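Local coordinates for viral structural protein 4 (Bombyx mori cytoplasmic polyhedrosis virus, PDB 6TZ0), which binds GTP and probably serves as a nucleotide-binding partner of the viral RNA-dependent RNA polymerase during transcription, at residues B[268-273]-B[298-303]; B[292-297]-B[509-514]. One frame throughout, in Å; residues are numbered along the deposited sequence.

Contact 1: residues B[268-273]-B[298-303]; sequences TMMVNL and VITDAI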
# COMPACT_ATOMS: atom_id res chain seq x y z
N THR B 268 -29.88 37.03 8.09
CA THR B 268 -29.91 37.26 6.65
C THR B 268 -29.98 35.95 5.88
O THR B 268 -29.24 35.01 6.17
CB THR B 268 -28.70 38.06 6.19
OG1 THR B 268 -27.51 37.32 6.45
CG2 THR B 268 -28.62 39.38 6.93
N MET B 269 -30.85 35.91 4.87
CA MET B 269 -31.13 34.71 4.10
C MET B 269 -31.05 35.00 2.61
O MET B 269 -31.77 35.88 2.11
CB MET B 269 -32.52 34.16 4.43
CG MET B 269 -32.86 32.86 3.72
SD MET B 269 -34.55 32.36 4.05
CE MET B 269 -34.40 31.79 5.74
N MET B 270 -30.22 34.26 1.89
CA MET B 270 -30.13 34.33 0.44
C MET B 270 -31.05 33.29 -0.17
O MET B 270 -31.02 32.12 0.22
CB MET B 270 -28.70 34.12 -0.04
CG MET B 270 -27.74 35.20 0.40
SD MET B 270 -26.03 34.84 -0.03
CE MET B 270 -26.07 35.13 -1.78
N VAL B 271 -31.88 33.71 -1.13
CA VAL B 271 -32.90 32.87 -1.74
C VAL B 271 -32.73 32.91 -3.25
O VAL B 271 -32.51 33.98 -3.83
CB VAL B 271 -34.32 33.32 -1.33
CG1 VAL B 271 -35.40 32.49 -2.00
CG2 VAL B 271 -34.51 33.22 0.16
N ASN B 272 -32.84 31.75 -3.91
CA ASN B 272 -32.73 31.64 -5.36
C ASN B 272 -34.05 31.80 -6.07
O ASN B 272 -34.26 31.18 -7.12
CB ASN B 272 -32.11 30.29 -5.74
CG ASN B 272 -30.66 30.21 -5.41
OD1 ASN B 272 -30.26 29.43 -4.57
ND2 ASN B 272 -29.87 31.00 -6.09
N LEU B 273 -34.96 32.60 -5.54
CA LEU B 273 -36.18 32.95 -6.24
C LEU B 273 -36.26 34.46 -6.37
O LEU B 273 -35.65 35.20 -5.60
CB LEU B 273 -37.42 32.42 -5.53
CG LEU B 273 -37.59 30.91 -5.45
CD1 LEU B 273 -38.83 30.60 -4.66
CD2 LEU B 273 -37.66 30.30 -6.83
N VAL B 298 -30.67 29.74 1.95
CA VAL B 298 -29.48 29.43 2.74
C VAL B 298 -29.26 30.58 3.72
O VAL B 298 -29.15 31.74 3.29
CB VAL B 298 -28.21 29.23 1.88
CG1 VAL B 298 -26.99 29.10 2.76
CG2 VAL B 298 -28.31 28.00 1.02
N ILE B 299 -29.18 30.28 5.01
CA ILE B 299 -28.89 31.29 6.01
C ILE B 299 -27.38 31.54 6.06
O ILE B 299 -26.59 30.60 6.18
CB ILE B 299 -29.44 30.87 7.38
CG1 ILE B 299 -30.96 31.00 7.37
CG2 ILE B 299 -28.85 31.68 8.51
CD1 ILE B 299 -31.62 30.38 8.55
N THR B 300 -26.99 32.81 5.98
CA THR B 300 -25.59 33.20 5.88
C THR B 300 -24.98 33.55 7.23
O THR B 300 -24.00 34.31 7.27
CB THR B 300 -25.46 34.38 4.92
OG1 THR B 300 -26.17 35.50 5.45
CG2 THR B 300 -26.05 34.03 3.58
N ASP B 301 -25.52 33.03 8.32
CA ASP B 301 -25.03 33.34 9.66
C ASP B 301 -24.43 32.11 10.31
O ASP B 301 -24.55 30.99 9.81
CB ASP B 301 -26.16 33.89 10.53
CG ASP B 301 -26.60 35.27 10.10
OD1 ASP B 301 -25.77 36.02 9.55
OD2 ASP B 301 -27.77 35.61 10.34
N ALA B 302 -23.79 32.33 11.45
CA ALA B 302 -23.20 31.24 12.20
C ALA B 302 -24.29 30.41 12.87
O ALA B 302 -25.38 30.90 13.16
CB ALA B 302 -22.23 31.76 13.25
N ILE B 303 -23.97 29.15 13.13
CA ILE B 303 -24.89 28.29 13.86
C ILE B 303 -24.55 28.38 15.35
O ILE B 303 -23.37 28.34 15.72
CB ILE B 303 -24.87 26.85 13.32
CG1 ILE B 303 -23.46 26.29 13.26
CG2 ILE B 303 -25.48 26.80 11.94
CD1 ILE B 303 -23.40 24.83 12.91
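Met270 and Val298 face each other as a hydrogen-bonded antiparallel pair: Val298 N gives to Met270 O at 3.0 Å, and Met270 N returns a bond to Val298 O at 3.1 Å. Two residues further along, Thr300 N donates to Thr268 O at 3.2 Å with a nearly straight N-H...O angle of 175°, carrying the pairing past the end of strand 297-299. The strand thereby becomes an edge of a four-stranded antiparallel sheet, in which 266-271 is bonded on its other flank to 255-261. The connection from 266-271 is no tight hairpin, because it runs through helix 290-296.

Apolar contacts lie on both faces. Met269 and Ile299 form the non-hydrogen-bonded pair and share one face, which helix 290-296 covers through Leu293. The Met269 chain bends at its last torsion (chi3 -73°), placing CE 3.9 Å from Ile299 CG1. On the face of Met270 and Val298, the Met270 and Thr300 side chains cross at about a right angle, with Met270 SD 3.7 Å from Thr300 CG2; Gln188 touches both residues.

Side-chain polar groups finish the contact at the strand end. Thr268 OG1 and Thr300 OG1 lie within hydrogen-bonding reach, but their modelled 2.5 Å is too short to be taken literally. Asp301 reaches back with OD2 to accept a weak bond from Thr268 N at 3.4 Å, while the same residue packs on Arg595 of the RNA-dependent RNA polymerase chain.

Contact 2: residues B[292-297]-B[509-514]; sequences KLLFYG and TINDTT
Ile510 drives its side chain into the last turn of helix 290-296, with its CB directed at the helix, and its two branches touch mostly backbone. From CB the chain divides. The CG2 branch turns to Gly297, at the start of strand 297-299, and Ile510 CG2 lies 3.5 Å from Gly297 O. The other branch starts at CG1, set between the backbone N and the carbonyl carbon (chi1 46°), and runs beside Leu294, with Leu294 CA 3.9 Å from Ile510 CG1. At the tip, Ile510 CD1 reaches the peptide joining Leu293 to Leu294 and sits 3.3 Å from Leu293 O. Leu293 CB is 3.7 Å from the same Ile510 CD1. The methyl thus lies against a helix carbonyl and the root of the Leu293 side chain together, while Met269 of strand 266-271 and Tyr286 add to the wall around Ile510.

Next to this, Leu294 swings its CG anti to the backbone N (chi1 178°) and brings CD1 to Thr509, crossing that side chain obliquely. Leu294 CD1 meets Thr509 CB at 3.7 Å and Thr509 CG2 at 3.8 Å, so the carbon side of the threonine faces the leucine. The Thr509 hydroxyl is engaged by a hydrogen bond to Ala357 O.

Ile510 itself is the centre of an inverse gamma turn, closed by a weak bond from Asn511 N to Thr509 O; just beyond, Asp512 takes the N-cap position of helix 513-518. The turn follows strand 504-507 of the parallel sheet and lies close to what looks like a P-loop, tied to it by the Thr509 bond to Ala357; Gly358, Lys359 and Thr360, with the adjoining Ser361, bind GTP in another structure of this protein.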
# COMPACT_ATOMS: atom_id res chain seq x y z
N LYS B 292 -41.08 27.21 -0.01
CA LYS B 292 -40.20 27.83 -1.00
C LYS B 292 -38.89 28.29 -0.36
O LYS B 292 -37.82 28.16 -0.96
CB LYS B 292 -40.90 29.01 -1.66
CG LYS B 292 -42.05 28.63 -2.55
CD LYS B 292 -42.64 29.86 -3.20
CE LYS B 292 -43.83 29.51 -4.07
NZ LYS B 292 -44.44 30.73 -4.65
N LEU B 293 -38.97 28.84 0.86
CA LEU B 293 -37.77 29.22 1.60
C LEU B 293 -36.92 28.00 1.92
O LEU B 293 -35.69 28.06 1.83
CB LEU B 293 -38.16 29.94 2.89
CG LEU B 293 -38.81 31.31 2.83
CD1 LEU B 293 -39.23 31.71 4.22
CD2 LEU B 293 -37.84 32.30 2.26
N LEU B 294 -37.56 26.90 2.32
CA LEU B 294 -36.83 25.68 2.62
C LEU B 294 -36.17 25.09 1.38
O LEU B 294 -35.04 24.61 1.44
CB LEU B 294 -37.78 24.65 3.24
CG LEU B 294 -37.20 23.28 3.58
CD1 LEU B 294 -36.17 23.39 4.68
CD2 LEU B 294 -38.29 22.31 3.98
N PHE B 295 -36.86 25.14 0.24
CA PHE B 295 -36.29 24.55 -0.96
C PHE B 295 -35.26 25.44 -1.62
O PHE B 295 -34.44 24.93 -2.39
CB PHE B 295 -37.39 24.22 -1.98
CG PHE B 295 -38.29 23.06 -1.59
CD1 PHE B 295 -38.00 22.26 -0.50
CD2 PHE B 295 -39.39 22.76 -2.36
CE1 PHE B 295 -38.82 21.21 -0.16
CE2 PHE B 295 -40.21 21.70 -2.03
CZ PHE B 295 -39.92 20.93 -0.92
N TYR B 296 -35.26 26.75 -1.35
CA TYR B 296 -34.39 27.64 -2.10
C TYR B 296 -33.59 28.63 -1.26
O TYR B 296 -33.02 29.57 -1.82
CB TYR B 296 -35.21 28.42 -3.14
CG TYR B 296 -35.78 27.52 -4.19
CD1 TYR B 296 -34.99 27.06 -5.23
CD2 TYR B 296 -37.10 27.11 -4.15
CE1 TYR B 296 -35.50 26.23 -6.20
CE2 TYR B 296 -37.62 26.28 -5.10
CZ TYR B 296 -36.82 25.84 -6.13
OH TYR B 296 -37.33 25.01 -7.09
N GLY B 297 -33.48 28.44 0.05
CA GLY B 297 -32.82 29.40 0.92
C GLY B 297 -31.60 28.84 1.62
O GLY B 297 -31.50 27.64 1.85
N THR B 509 -30.27 22.87 6.23
CA THR B 509 -31.43 23.66 5.82
C THR B 509 -31.44 25.00 6.54
O THR B 509 -30.50 25.35 7.27
CB THR B 509 -32.75 22.93 6.11
OG1 THR B 509 -32.82 22.60 7.50
CG2 THR B 509 -32.87 21.68 5.28
N ILE B 510 -32.50 25.76 6.32
CA ILE B 510 -32.71 27.01 7.05
C ILE B 510 -33.50 26.73 8.32
O ILE B 510 -34.64 27.18 8.50
CB ILE B 510 -33.44 28.02 6.14
CG1 ILE B 510 -34.62 27.35 5.42
CG2 ILE B 510 -32.51 28.55 5.09
CD1 ILE B 510 -35.70 28.29 5.14
N ASN B 511 -32.87 26.09 9.29
CA ASN B 511 -33.60 25.70 10.48
C ASN B 511 -32.65 25.70 11.65
O ASN B 511 -31.64 24.99 11.64
CB ASN B 511 -34.27 24.33 10.33
CG ASN B 511 -35.53 24.37 9.49
OD1 ASN B 511 -35.60 23.78 8.43
ND2 ASN B 511 -36.53 25.09 9.98
N ASP B 512 -32.97 26.49 12.66
CA ASP B 512 -32.29 26.39 13.94
C ASP B 512 -32.89 25.16 14.60
O ASP B 512 -34.02 25.20 15.08
CB ASP B 512 -32.48 27.66 14.75
CG ASP B 512 -31.44 27.82 15.82
OD1 ASP B 512 -30.28 28.06 15.46
OD2 ASP B 512 -31.77 27.74 17.02
N THR B 513 -32.14 24.05 14.57
CA THR B 513 -32.67 22.75 14.96
C THR B 513 -33.00 22.71 16.45
O THR B 513 -34.02 22.12 16.85
CB THR B 513 -31.68 21.66 14.61
OG1 THR B 513 -30.42 21.93 15.24
CG2 THR B 513 -31.48 21.59 13.11
N THR B 514 -32.19 23.36 17.27
CA THR B 514 -32.46 23.45 18.69
C THR B 514 -33.60 24.40 19.01
O THR B 514 -34.10 24.38 20.14
CB THR B 514 -31.19 23.87 19.44
OG1 THR B 514 -31.44 23.87 20.84
CG2 THR B 514 -30.76 25.24 19.01

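From the N terminus the chain lays down strand 266-271, leaves through a loop, forms helix 290-296 and runs straight into strand 297-299, where contact 1 closes the loop of 24 residues. Contact 2 starts within that loop, at the end of the helix, and closes a far longer one of 211 residues that includes the P-loop and much of the parallel sheet. The segments alternate, so the two closures cross. They also touch: Asn272 N and Tyr296 O probably share a hydrogen bond, and Ile299 CG1 packs on Ile510 CG2. Helix 290-296 thus lies between the antiparallel sheet and the GTP-binding part of the fold.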